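Local structure of regulatory protein E2 (Bovine papillomavirus type 1, 2JEX) at residues Tyr131-Asn136 with Thr155-Cys160. The protein takes part in initiating viral DNA replication with the helicase E1 and regulates viral transcription, here represented by its N-terminal transactivation domain. The protein carries 1 engineered substitution. Numbering follows the deposited sequence.
Sequences YTVYSN and TGLYYC
Val133 and Leu157 mark the closest passage of the two backbones, their CA atoms 7.8 Å apart, too far for direct strand pairing; the two strands nevertheless run in roughly the same direction. Both border strand 145-152 and are antiparallel to it, so 131-136 and 155-160 are next-but-one neighbours in one sheet, and what joins them is side-chain packing on a shared face.

Leu157 carries the contact from its side with both methyl groups. CD2 makes the tighter approach, 3.6 Å from CG2 of Val133, at van der Waals distance, with the two side chains set at a slant to one another. The valine rotamer (chi1 -177°) sends CG1 opposite the backbone N and leaves CG2 beside that N, where it meets the leucine. The other methyl, CD1, lies 4.2 Å from CB of Tyr131 and approaches the ring of that residue obliquely. Leu157 thus straddles Tyr131 and Val133, two residues apart on the strand and both directed toward it, while Thr132 between them points away. The interface is small, 127 Å² over both sides, and apolar, with Val133 and Leu157 buried.

Within the antiparallel sheet of the transactivation domain, the intervening strand 145-152 lends short side chains to the same cluster: Ala150 touches Val133 and Ala152 touches Leu157. Strand 110-120 flanks the other edge of 131-136, placing Val117 against Val133 and Val119 against Tyr131, whose hydroxyl is hydrogen-bonded to Glu176 of helix 173-180.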
loop_
_atom_site.group_PDB
_atom_site.type_symbol
_atom_site.label_atom_id
_atom_site.label_comp_id
_atom_site.label_asym_id
_atom_site.label_seq_id
_atom_site.Cartn_x
_atom_site.Cartn_y
_atom_site.Cartn_z
ATOM N N TYR A 131 13.705 0.484 7.733
ATOM C CA TYR A 131 12.294 0.814 7.491
ATOM C C TYR A 131 12.163 1.546 6.163
ATOM O O TYR A 131 12.934 2.466 5.871
ATOM C CB TYR A 131 11.750 1.692 8.631
ATOM C CG TYR A 131 12.027 1.115 10.011
ATOM C CD1 TYR A 131 13.257 1.307 10.638
ATOM C CD2 TYR A 131 11.068 0.349 10.670
ATOM C CE1 TYR A 131 13.524 0.749 11.884
ATOM C CE2 TYR A 131 11.326 -0.201 11.914
ATOM C CZ TYR A 131 12.557 0.007 12.514
ATOM O OH TYR A 131 12.809 -0.537 13.748
ATOM N N THR A 132 11.191 1.134 5.355
ATOM C CA THR A 132 10.916 1.784 4.074
ATOM C C THR A 132 9.930 2.918 4.297
ATOM O O THR A 132 8.824 2.697 4.797
ATOM C CB THR A 132 10.373 0.784 3.045
ATOM O OG1 THR A 132 11.320 -0.278 2.886
ATOM C CG2 THR A 132 10.134 1.457 1.686
ATOM N N VAL A 133 10.358 4.132 3.952
ATOM C CA VAL A 133 9.539 5.336 4.102
ATOM C C VAL A 133 9.252 5.943 2.728
ATOM O O VAL A 133 10.108 5.940 1.848
ATOM C CB VAL A 133 10.218 6.368 5.039
ATOM C CG1 VAL A 133 9.335 7.599 5.258
ATOM C CG2 VAL A 133 10.519 5.721 6.377
ATOM N N TYR A 134 8.037 6.451 2.553
ATOM C CA TYR A 134 7.606 7.039 1.283
ATOM C C TYR A 134 7.504 8.554 1.396
ATOM O O TYR A 134 6.870 9.070 2.314
ATOM C CB TYR A 134 6.290 6.396 0.805
ATOM C CG TYR A 134 6.475 4.937 0.440
ATOM C CD1 TYR A 134 6.257 3.921 1.377
ATOM C CD2 TYR A 134 6.909 4.573 -0.830
ATOM C CE1 TYR A 134 6.449 2.578 1.050
ATOM C CE2 TYR A 134 7.108 3.235 -1.165
ATOM C CZ TYR A 134 6.886 2.246 -0.222
ATOM O OH TYR A 134 7.091 0.925 -0.566
ATOM N N SER A 135 8.149 9.264 0.473
ATOM C CA SER A 135 8.202 10.724 0.525
ATOM C C SER A 135 6.865 11.361 0.157
ATOM O O SER A 135 6.597 12.511 0.528
ATOM C CB SER A 135 9.309 11.262 -0.388
ATOM O OG SER A 135 9.047 10.969 -1.754
ATOM N N ASN A 136 6.034 10.608 -0.565
ATOM C CA ASN A 136 4.759 11.118 -1.063
ATOM C C ASN A 136 3.604 10.198 -0.701
ATOM O O ASN A 136 3.567 9.037 -1.108
ATOM C CB ASN A 136 4.826 11.379 -2.580
ATOM C CG ASN A 136 5.938 12.369 -2.961
ATOM O OD1 ASN A 136 6.140 13.386 -2.294
ATOM N ND2 ASN A 136 6.661 12.065 -4.033
ATOM N N THR A 155 11.998 10.450 17.179
ATOM C CA THR A 155 10.816 9.889 17.818
ATOM C C THR A 155 10.267 8.686 17.025
ATOM O O THR A 155 9.944 7.645 17.603
ATOM C CB THR A 155 9.745 10.993 18.028
ATOM O OG1 THR A 155 10.297 12.043 18.835
ATOM C CG2 THR A 155 8.506 10.453 18.716
ATOM N N GLY A 156 10.182 8.828 15.707
ATOM C CA GLY A 156 9.622 7.789 14.874
ATOM C C GLY A 156 9.399 8.214 13.442
ATOM O O GLY A 156 9.974 9.193 12.960
ATOM N N LEU A 157 8.566 7.448 12.760
ATOM C CA LEU A 157 8.143 7.761 11.410
ATOM C C LEU A 157 6.827 8.512 11.516
ATOM O O LEU A 157 5.991 8.201 12.364
ATOM C CB LEU A 157 7.995 6.478 10.604
ATOM C CG LEU A 157 9.121 5.446 10.708
ATOM C CD1 LEU A 157 8.655 4.095 10.140
ATOM C CD2 LEU A 157 10.331 5.916 9.971
ATOM N N TYR A 158 6.664 9.516 10.666
ATOM C CA TYR A 158 5.598 10.502 10.816
ATOM C C TYR A 158 5.229 11.053 9.450
ATOM O O TYR A 158 6.017 10.978 8.501
ATOM C CB TYR A 158 6.076 11.668 11.702
ATOM C CG TYR A 158 7.152 12.513 11.043
ATOM C CD1 TYR A 158 6.816 13.516 10.128
ATOM C CD2 TYR A 158 8.503 12.299 11.315
ATOM C CE1 TYR A 158 7.789 14.274 9.502
ATOM C CE2 TYR A 158 9.498 13.074 10.700
ATOM C CZ TYR A 158 9.129 14.054 9.794
ATOM O OH TYR A 158 10.080 14.825 9.172
ATOM N N TYR A 159 4.036 11.629 9.368
ATOM C CA TYR A 159 3.632 12.412 8.205
ATOM C C TYR A 159 3.100 13.747 8.693
ATOM O O TYR A 159 2.616 13.847 9.821
ATOM C CB TYR A 159 2.577 11.666 7.366
ATOM C CG TYR A 159 1.260 11.409 8.077
ATOM C CD1 TYR A 159 1.038 10.211 8.762
ATOM C CD2 TYR A 159 0.233 12.354 8.054
ATOM C CE1 TYR A 159 -0.159 9.962 9.416
ATOM C CE2 TYR A 159 -0.973 12.117 8.709
ATOM C CZ TYR A 159 -1.161 10.913 9.385
ATOM O OH TYR A 159 -2.351 10.665 10.035
ATOM N N CYS A 160 3.196 14.771 7.851
ATOM C CA CYS A 160 2.631 16.079 8.185
ATOM C C CYS A 160 1.584 16.566 7.187
ATOM O O CYS A 160 1.685 16.312 5.982
ATOM C CB CYS A 160 3.718 17.140 8.419
ATOM S SG CYS A 160 5.319 16.831 7.641
#